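Local coordinates for beta-glucuronidase (Dictyoglomus thermophilum, PDB 6XXW), which probably hydrolyses beta-D-glucuronides, releasing glucuronic acid, as a member of glycoside hydrolase family 2, at residues L22-R30 against N272-I280; I136-T144 against N178-V186. All coordinates share one frame; numbering follows the deposited sequence.

Interaction 1 (L22-R30 against N272-I280)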
# COMPACT_ATOMS: atom_id res chain seq x y z
N LEU A 22 40.13 6.93 -21.77
CA LEU A 22 39.29 5.92 -22.38
C LEU A 22 38.79 4.94 -21.33
O LEU A 22 39.47 4.65 -20.34
CB LEU A 22 40.06 5.16 -23.46
CG LEU A 22 40.50 5.94 -24.69
CD1 LEU A 22 41.45 5.08 -25.52
CD2 LEU A 22 39.30 6.35 -25.52
N TYR A 23 37.59 4.43 -21.55
CA TYR A 23 37.03 3.42 -20.67
C TYR A 23 37.96 2.20 -20.60
O TYR A 23 38.41 1.71 -21.64
CB TYR A 23 35.66 3.01 -21.19
CG TYR A 23 34.91 2.10 -20.25
CD1 TYR A 23 34.22 2.62 -19.15
CD2 TYR A 23 34.87 0.73 -20.46
CE1 TYR A 23 33.53 1.79 -18.27
CE2 TYR A 23 34.18 -0.10 -19.60
CZ TYR A 23 33.51 0.43 -18.51
OH TYR A 23 32.82 -0.41 -17.66
N PRO A 24 38.27 1.70 -19.40
CA PRO A 24 39.20 0.56 -19.28
C PRO A 24 38.61 -0.69 -19.91
O PRO A 24 37.54 -1.15 -19.52
CB PRO A 24 39.37 0.40 -17.76
CG PRO A 24 38.95 1.72 -17.18
CD PRO A 24 37.86 2.23 -18.09
N LYS A 25 39.34 -1.26 -20.88
CA LYS A 25 38.90 -2.42 -21.65
C LYS A 25 40.06 -3.38 -21.81
O LYS A 25 41.17 -2.96 -22.15
CB LYS A 25 38.39 -2.02 -23.04
CG LYS A 25 37.14 -1.16 -23.03
CD LYS A 25 36.47 -1.15 -24.40
CE LYS A 25 36.41 -2.55 -24.99
NZ LYS A 25 35.70 -2.58 -26.29
N GLU A 26 39.81 -4.67 -21.58
CA GLU A 26 40.87 -5.65 -21.78
C GLU A 26 41.10 -5.88 -23.27
O GLU A 26 40.20 -5.75 -24.10
CB GLU A 26 40.52 -6.96 -21.08
N SER A 27 42.35 -6.21 -23.61
CA SER A 27 42.68 -6.59 -24.98
C SER A 27 43.90 -7.50 -24.94
O SER A 27 44.41 -7.86 -23.87
CB SER A 27 42.93 -5.36 -25.86
OG SER A 27 44.22 -4.82 -25.58
N GLU A 28 44.39 -7.87 -26.13
CA GLU A 28 45.66 -8.56 -26.25
C GLU A 28 46.79 -7.84 -25.53
O GLU A 28 47.80 -8.46 -25.20
CB GLU A 28 46.03 -8.72 -27.74
CG GLU A 28 45.04 -9.55 -28.55
CD GLU A 28 43.91 -8.73 -29.16
OE1 GLU A 28 43.52 -7.69 -28.57
OE2 GLU A 28 43.39 -9.12 -30.23
N THR A 29 46.66 -6.54 -25.30
CA THR A 29 47.75 -5.75 -24.76
C THR A 29 47.41 -5.05 -23.45
O THR A 29 48.25 -4.29 -22.93
CB THR A 29 48.20 -4.72 -25.80
OG1 THR A 29 47.18 -3.73 -25.98
CG2 THR A 29 48.44 -5.41 -27.14
N ARG A 30 46.22 -5.28 -22.89
CA ARG A 30 45.80 -4.57 -21.68
C ARG A 30 45.06 -5.51 -20.74
O ARG A 30 44.16 -6.23 -21.17
CB ARG A 30 44.89 -3.39 -22.04
CG ARG A 30 45.49 -2.40 -23.03
CD ARG A 30 44.56 -1.24 -23.27
NE ARG A 30 45.25 -0.16 -23.98
CZ ARG A 30 44.95 1.12 -23.84
NH1 ARG A 30 43.97 1.49 -23.01
NH2 ARG A 30 45.61 2.03 -24.53
N ASN A 272 56.74 -1.30 -28.66
CA ASN A 272 55.42 -1.23 -28.06
C ASN A 272 54.35 -1.65 -29.06
O ASN A 272 54.44 -1.35 -30.25
CB ASN A 272 55.12 0.18 -27.54
CG ASN A 272 56.01 0.56 -26.39
OD1 ASN A 272 55.67 0.36 -25.22
ND2 ASN A 272 57.19 1.09 -26.71
N PHE A 273 53.34 -2.33 -28.53
CA PHE A 273 52.23 -2.89 -29.28
C PHE A 273 51.00 -2.68 -28.42
O PHE A 273 51.02 -3.04 -27.23
CB PHE A 273 52.50 -4.37 -29.56
CG PHE A 273 51.35 -5.13 -30.16
CD1 PHE A 273 50.77 -4.73 -31.35
CD2 PHE A 273 50.88 -6.29 -29.55
CE1 PHE A 273 49.72 -5.44 -31.90
CE2 PHE A 273 49.83 -7.01 -30.10
CZ PHE A 273 49.25 -6.59 -31.27
N ASP A 274 49.95 -2.08 -28.97
CA ASP A 274 48.76 -1.77 -28.17
C ASP A 274 47.52 -1.89 -29.04
O ASP A 274 47.52 -1.45 -30.19
CB ASP A 274 48.87 -0.36 -27.55
CG ASP A 274 47.82 -0.09 -26.46
OD1 ASP A 274 47.37 -1.05 -25.78
OD2 ASP A 274 47.48 1.10 -26.27
N ILE A 275 46.46 -2.47 -28.49
CA ILE A 275 45.19 -2.60 -29.20
C ILE A 275 44.06 -2.07 -28.32
O ILE A 275 43.96 -2.44 -27.14
CB ILE A 275 44.91 -4.05 -29.62
CG1 ILE A 275 46.02 -4.56 -30.56
CG2 ILE A 275 43.55 -4.17 -30.27
CD1 ILE A 275 45.84 -6.00 -30.97
N TYR A 276 43.22 -1.22 -28.88
CA TYR A 276 42.00 -0.77 -28.22
C TYR A 276 40.86 -0.87 -29.21
O TYR A 276 41.02 -0.52 -30.39
CB TYR A 276 42.13 0.67 -27.70
CG TYR A 276 41.03 1.10 -26.73
CD1 TYR A 276 41.16 0.91 -25.37
CD2 TYR A 276 39.86 1.70 -27.19
CE1 TYR A 276 40.15 1.30 -24.47
CE2 TYR A 276 38.85 2.09 -26.32
CZ TYR A 276 39.01 1.89 -24.96
OH TYR A 276 38.02 2.26 -24.08
N ARG A 277 39.70 -1.34 -28.73
CA ARG A 277 38.52 -1.53 -29.57
C ARG A 277 37.33 -0.82 -28.96
O ARG A 277 37.18 -0.77 -27.73
CB ARG A 277 38.18 -3.03 -29.74
CG ARG A 277 39.28 -3.86 -30.36
CD ARG A 277 38.84 -5.30 -30.57
NE ARG A 277 39.87 -6.04 -31.28
CZ ARG A 277 40.88 -6.67 -30.70
NH1 ARG A 277 41.00 -6.66 -29.37
NH2 ARG A 277 41.77 -7.31 -31.44
N MET A 278 36.46 -0.28 -29.82
CA MET A 278 35.21 0.30 -29.34
C MET A 278 34.12 0.16 -30.39
O MET A 278 34.37 0.35 -31.58
CB MET A 278 35.40 1.77 -28.96
CG MET A 278 34.15 2.40 -28.37
SD MET A 278 34.41 4.16 -28.03
CE MET A 278 32.75 4.62 -27.51
N ASP A 279 32.92 -0.19 -29.94
CA ASP A 279 31.76 -0.15 -30.82
C ASP A 279 31.34 1.30 -31.04
O ASP A 279 31.17 2.06 -30.08
CB ASP A 279 30.59 -0.93 -30.22
CG ASP A 279 30.76 -2.44 -30.33
OD1 ASP A 279 31.53 -2.93 -31.18
OD2 ASP A 279 30.09 -3.14 -29.54
N ILE A 280 31.15 1.68 -32.30
CA ILE A 280 30.72 3.03 -32.64
C ILE A 280 29.48 2.92 -33.52
O ILE A 280 29.19 1.87 -34.08
CB ILE A 280 31.81 3.85 -33.36
CG1 ILE A 280 32.21 3.16 -34.67
CG2 ILE A 280 33.03 4.07 -32.45
CD1 ILE A 280 33.11 4.00 -35.53
O HOH W 1 32.83 -0.96 -27.25
O HOH W 2 41.82 -2.42 -25.03
O HOH W 3 39.50 -5.82 -27.16

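Interaction 2 (I136-T144 against N178-V186)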
# COMPACT_ATOMS: atom_id res chain seq x y z
N ILE A 136 48.07 -1.34 -0.49
CA ILE A 136 46.90 -0.76 0.19
C ILE A 136 46.44 0.45 -0.61
O ILE A 136 47.23 1.37 -0.85
CB ILE A 136 47.22 -0.36 1.64
CG1 ILE A 136 47.75 -1.56 2.43
CG2 ILE A 136 46.00 0.28 2.31
CD1 ILE A 136 46.81 -2.73 2.47
N ILE A 137 45.18 0.46 -1.02
CA ILE A 137 44.56 1.65 -1.59
C ILE A 137 43.64 2.25 -0.55
O ILE A 137 42.89 1.53 0.14
CB ILE A 137 43.81 1.35 -2.90
CG1 ILE A 137 43.06 2.62 -3.33
CG2 ILE A 137 42.87 0.16 -2.72
CD1 ILE A 137 42.54 2.58 -4.75
N GLU A 138 43.70 3.57 -0.41
CA GLU A 138 42.75 4.28 0.44
C GLU A 138 42.17 5.43 -0.35
O GLU A 138 42.89 6.13 -1.07
CB GLU A 138 43.42 4.77 1.73
CG GLU A 138 43.88 3.63 2.62
CD GLU A 138 44.68 4.11 3.81
OE1 GLU A 138 44.09 4.21 4.91
OE2 GLU A 138 45.89 4.39 3.64
N ILE A 139 40.85 5.61 -0.25
CA ILE A 139 40.15 6.65 -0.97
C ILE A 139 39.38 7.48 0.04
O ILE A 139 38.54 6.93 0.77
CB ILE A 139 39.23 6.09 -2.07
CG1 ILE A 139 40.07 5.35 -3.11
CG2 ILE A 139 38.41 7.24 -2.72
CD1 ILE A 139 39.28 4.54 -4.14
N MET A 140 39.68 8.77 0.11
CA MET A 140 38.91 9.69 0.92
C MET A 140 37.85 10.32 0.03
O MET A 140 38.12 10.70 -1.11
CB MET A 140 39.82 10.77 1.52
CG MET A 140 39.15 11.74 2.49
SD MET A 140 38.08 12.99 1.69
CE MET A 140 39.25 13.92 0.70
N VAL A 141 36.63 10.42 0.56
CA VAL A 141 35.52 11.05 -0.15
C VAL A 141 34.88 12.04 0.80
O VAL A 141 34.60 11.71 1.95
CB VAL A 141 34.48 10.01 -0.63
CG1 VAL A 141 33.35 10.72 -1.38
CG2 VAL A 141 35.14 8.92 -1.51
N ASP A 142 34.63 13.26 0.32
CA ASP A 142 34.03 14.33 1.11
C ASP A 142 32.75 14.74 0.41
O ASP A 142 32.77 15.07 -0.78
CB ASP A 142 35.01 15.51 1.23
CG ASP A 142 34.59 16.55 2.27
OD1 ASP A 142 33.41 16.65 2.63
OD2 ASP A 142 35.47 17.31 2.73
N ASN A 143 31.62 14.69 1.13
CA ASN A 143 30.33 15.04 0.55
C ASN A 143 29.89 16.46 0.91
O ASN A 143 28.75 16.83 0.63
CB ASN A 143 29.25 14.03 0.97
CG ASN A 143 29.01 14.03 2.46
OD1 ASN A 143 29.74 14.67 3.21
ND2 ASN A 143 27.97 13.31 2.90
N THR A 144 30.78 17.25 1.50
CA THR A 144 30.46 18.63 1.87
C THR A 144 30.32 19.47 0.61
O THR A 144 31.28 19.61 -0.16
CB THR A 144 31.57 19.19 2.76
OG1 THR A 144 31.78 18.30 3.86
CG2 THR A 144 31.17 20.56 3.30
N ASN A 178 21.51 13.92 -1.43
CA ASN A 178 22.97 14.07 -1.52
C ASN A 178 23.67 12.77 -1.10
O ASN A 178 24.46 12.73 -0.15
CB ASN A 178 23.42 15.25 -0.67
CG ASN A 178 24.90 15.60 -0.87
OD1 ASN A 178 25.40 15.62 -2.00
ND2 ASN A 178 25.59 15.88 0.23
N TYR A 179 23.36 11.69 -1.82
CA TYR A 179 24.05 10.42 -1.62
C TYR A 179 25.55 10.60 -1.84
O TYR A 179 25.99 11.34 -2.72
CB TYR A 179 23.54 9.36 -2.59
CG TYR A 179 22.28 8.62 -2.18
CD1 TYR A 179 22.24 7.85 -1.02
CD2 TYR A 179 21.14 8.66 -2.99
CE1 TYR A 179 21.07 7.16 -0.65
CE2 TYR A 179 19.97 7.97 -2.64
CZ TYR A 179 19.95 7.23 -1.48
OH TYR A 179 18.80 6.55 -1.16
N SER A 180 26.35 9.87 -1.05
CA SER A 180 27.80 9.96 -1.15
C SER A 180 28.43 8.59 -1.05
O SER A 180 27.82 7.61 -0.59
CB SER A 180 28.39 10.88 -0.07
OG SER A 180 29.80 11.00 -0.26
N GLY A 181 29.69 8.52 -1.47
CA GLY A 181 30.45 7.29 -1.50
C GLY A 181 31.10 7.11 -2.85
O GLY A 181 31.15 8.03 -3.67
N ILE A 182 31.61 5.90 -3.08
CA ILE A 182 32.22 5.55 -4.36
C ILE A 182 31.13 4.91 -5.20
O ILE A 182 30.79 3.73 -5.01
CB ILE A 182 33.43 4.63 -4.20
CG1 ILE A 182 34.50 5.28 -3.32
CG2 ILE A 182 34.03 4.32 -5.58
CD1 ILE A 182 35.60 4.32 -2.88
N HIS A 183 30.60 5.66 -6.17
CA HIS A 183 29.38 5.29 -6.87
C HIS A 183 29.63 4.46 -8.12
O HIS A 183 28.70 3.85 -8.65
CB HIS A 183 28.60 6.56 -7.23
CG HIS A 183 28.01 7.26 -6.05
ND1 HIS A 183 27.68 8.60 -6.06
CD2 HIS A 183 27.66 6.80 -4.82
CE1 HIS A 183 27.16 8.93 -4.89
NE2 HIS A 183 27.13 7.85 -4.12
N ARG A 184 30.86 4.42 -8.62
CA ARG A 184 31.17 3.67 -9.83
C ARG A 184 32.47 2.91 -9.60
O ARG A 184 33.23 3.24 -8.69
CB ARG A 184 31.24 4.60 -11.05
CG ARG A 184 29.91 5.32 -11.30
CD ARG A 184 29.93 6.32 -12.43
NE ARG A 184 28.75 7.17 -12.37
CZ ARG A 184 28.68 8.39 -12.90
NH1 ARG A 184 29.72 8.89 -13.56
NH2 ARG A 184 27.56 9.10 -12.80
N PRO A 185 32.73 1.87 -10.40
CA PRO A 185 33.80 0.92 -10.06
C PRO A 185 35.18 1.56 -9.97
O PRO A 185 35.52 2.49 -10.71
CB PRO A 185 33.73 -0.09 -11.21
CG PRO A 185 32.27 -0.10 -11.59
CD PRO A 185 31.87 1.35 -11.49
N VAL A 186 35.95 1.06 -9.02
CA VAL A 186 37.38 1.34 -8.92
C VAL A 186 38.10 0.20 -9.62
O VAL A 186 37.87 -0.97 -9.32
CB VAL A 186 37.82 1.42 -7.45
CG1 VAL A 186 39.32 1.72 -7.37
CG2 VAL A 186 36.99 2.47 -6.68
O HOH W 4 25.69 11.87 2.09

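Interaction 1 (L22-R30 against N272-I280)
Arg30 meets Asp274 side-on: NE donates to OD1 at 2.9 Å and NH2 to OD2 at 2.7 Å, both bonds nearly straight and both on syn lone pairs, with guanidinium and carboxylate planes only 6° apart. The anti lone pair of OD1 takes the hydroxyl of Thr29, OG1 to OD1 2.7 Å, so three donors of the loop fix the rotation of one carboxylate. Arg277 grips Glu28 instead end-on through NH1 and NH2, the planes turned 32° apart.

Between the two salt bridges, Ser27 OG donates to Ile275 O at 2.9 Å while accepting from Thr29 N in an ST turn, at the start of a type I turn over Ser27 to Arg30. Tyr276 turns its ring toward the loop, CG anti to the backbone N (chi1 -167°). Leu22 CD1 sits 3.9 Å above the ring centre, and Tyr276 OH donates to Tyr23 O, in the carbonyl plane. Further along, Lys25 NZ bonds Arg277 O from above its carbonyl plane, at 2.7 Å.

Behind this shell, Ile196 O accepts from Arg30 NH2, Ile196 N donates to Asp274 OD2, and Glu264 engages Arg277 NE. Lys25, Glu28 and Arg30 span the gap by length; Ser27 and Thr29 serve where the backbones come close. Side chains and bridging waters thus tie the N-terminal segment to strand 273-280, and the paired charges probably favour ionised carboxylates.

Interaction 2 (I136-T144 against N178-V186)
Ile139 points from strand 134-142 toward Ile182 and Val186. Its CB lies 4.1 Å from Ile182 CD1, and its CG2 branch is equally near that same methyl. The other branch has CG1 anti to the carbonyl carbon (chi1 -63°) and an extended chi2 of 170°, which carries CD1 out to two partners that flank its tip on one side: Ile182 CD1 at 3.9 Å and Val186 CG2 at 4.0 Å. Ile139 crosses Ile182 at about a right angle but meets Val186 tip to tip; its length lets CD1 reach this second neighbour.

Alternate residues of the strand continue the apolar row. The forked valines suit their places by giving each methyl its own neighbour: Val186 offers CG1 to Ile137 CD1 and CG2 to Ile139, while Val141 turns CG2 toward Ile182 CG1 and CG1 toward Ser180 OG at 3.7 Å. That hydroxyl bonds Ala99 O, so a small polar residue is accommodated beside hydrocarbon.

Past the strand end the contact turns polar. Asn143 sets its CB 3.4 Å from Ser180 CB, while its amide is held by Gly72 and Tyr70; a water joins its ND2 to Asn178 O. Asn178 ND2 gives a weak bond to Asn143 O, at 3.3 Å, its OD1 being engaged by His100.

The chain crosses strand 136-142 at 101° along 181-183, turns at Arg184 and enters strand 185-191. Trp39 also packs on Ile137 and Ile139. This aliphatic layer is consistent with the interior of the jelly-roll beta sandwich of the family 2 sugar-binding domain.

Interaction 2 is wholly buried and lies inside one domain, where strand 134-142 packs against residues 181-186 within the sugar-binding domain; interaction 1 is partly buried and joins the N-terminal loop to a strand of the next domain in the chain. The chemistry follows: methyl groups dominate interaction 2 along the strand, with polar contacts at its end, whereas salt bridges and hydrogen bonds tie the loop to its strand. Near interaction 1 a second subunit also packs, with Phe81 of that subunit on Arg277; no other chain touches interaction 2. Strand 185-191 relates the two, since Val186 takes part in interaction 2 while Pro24 and Arg30 of interaction 1 rest farther along it. Their centres lie about 27 Å apart.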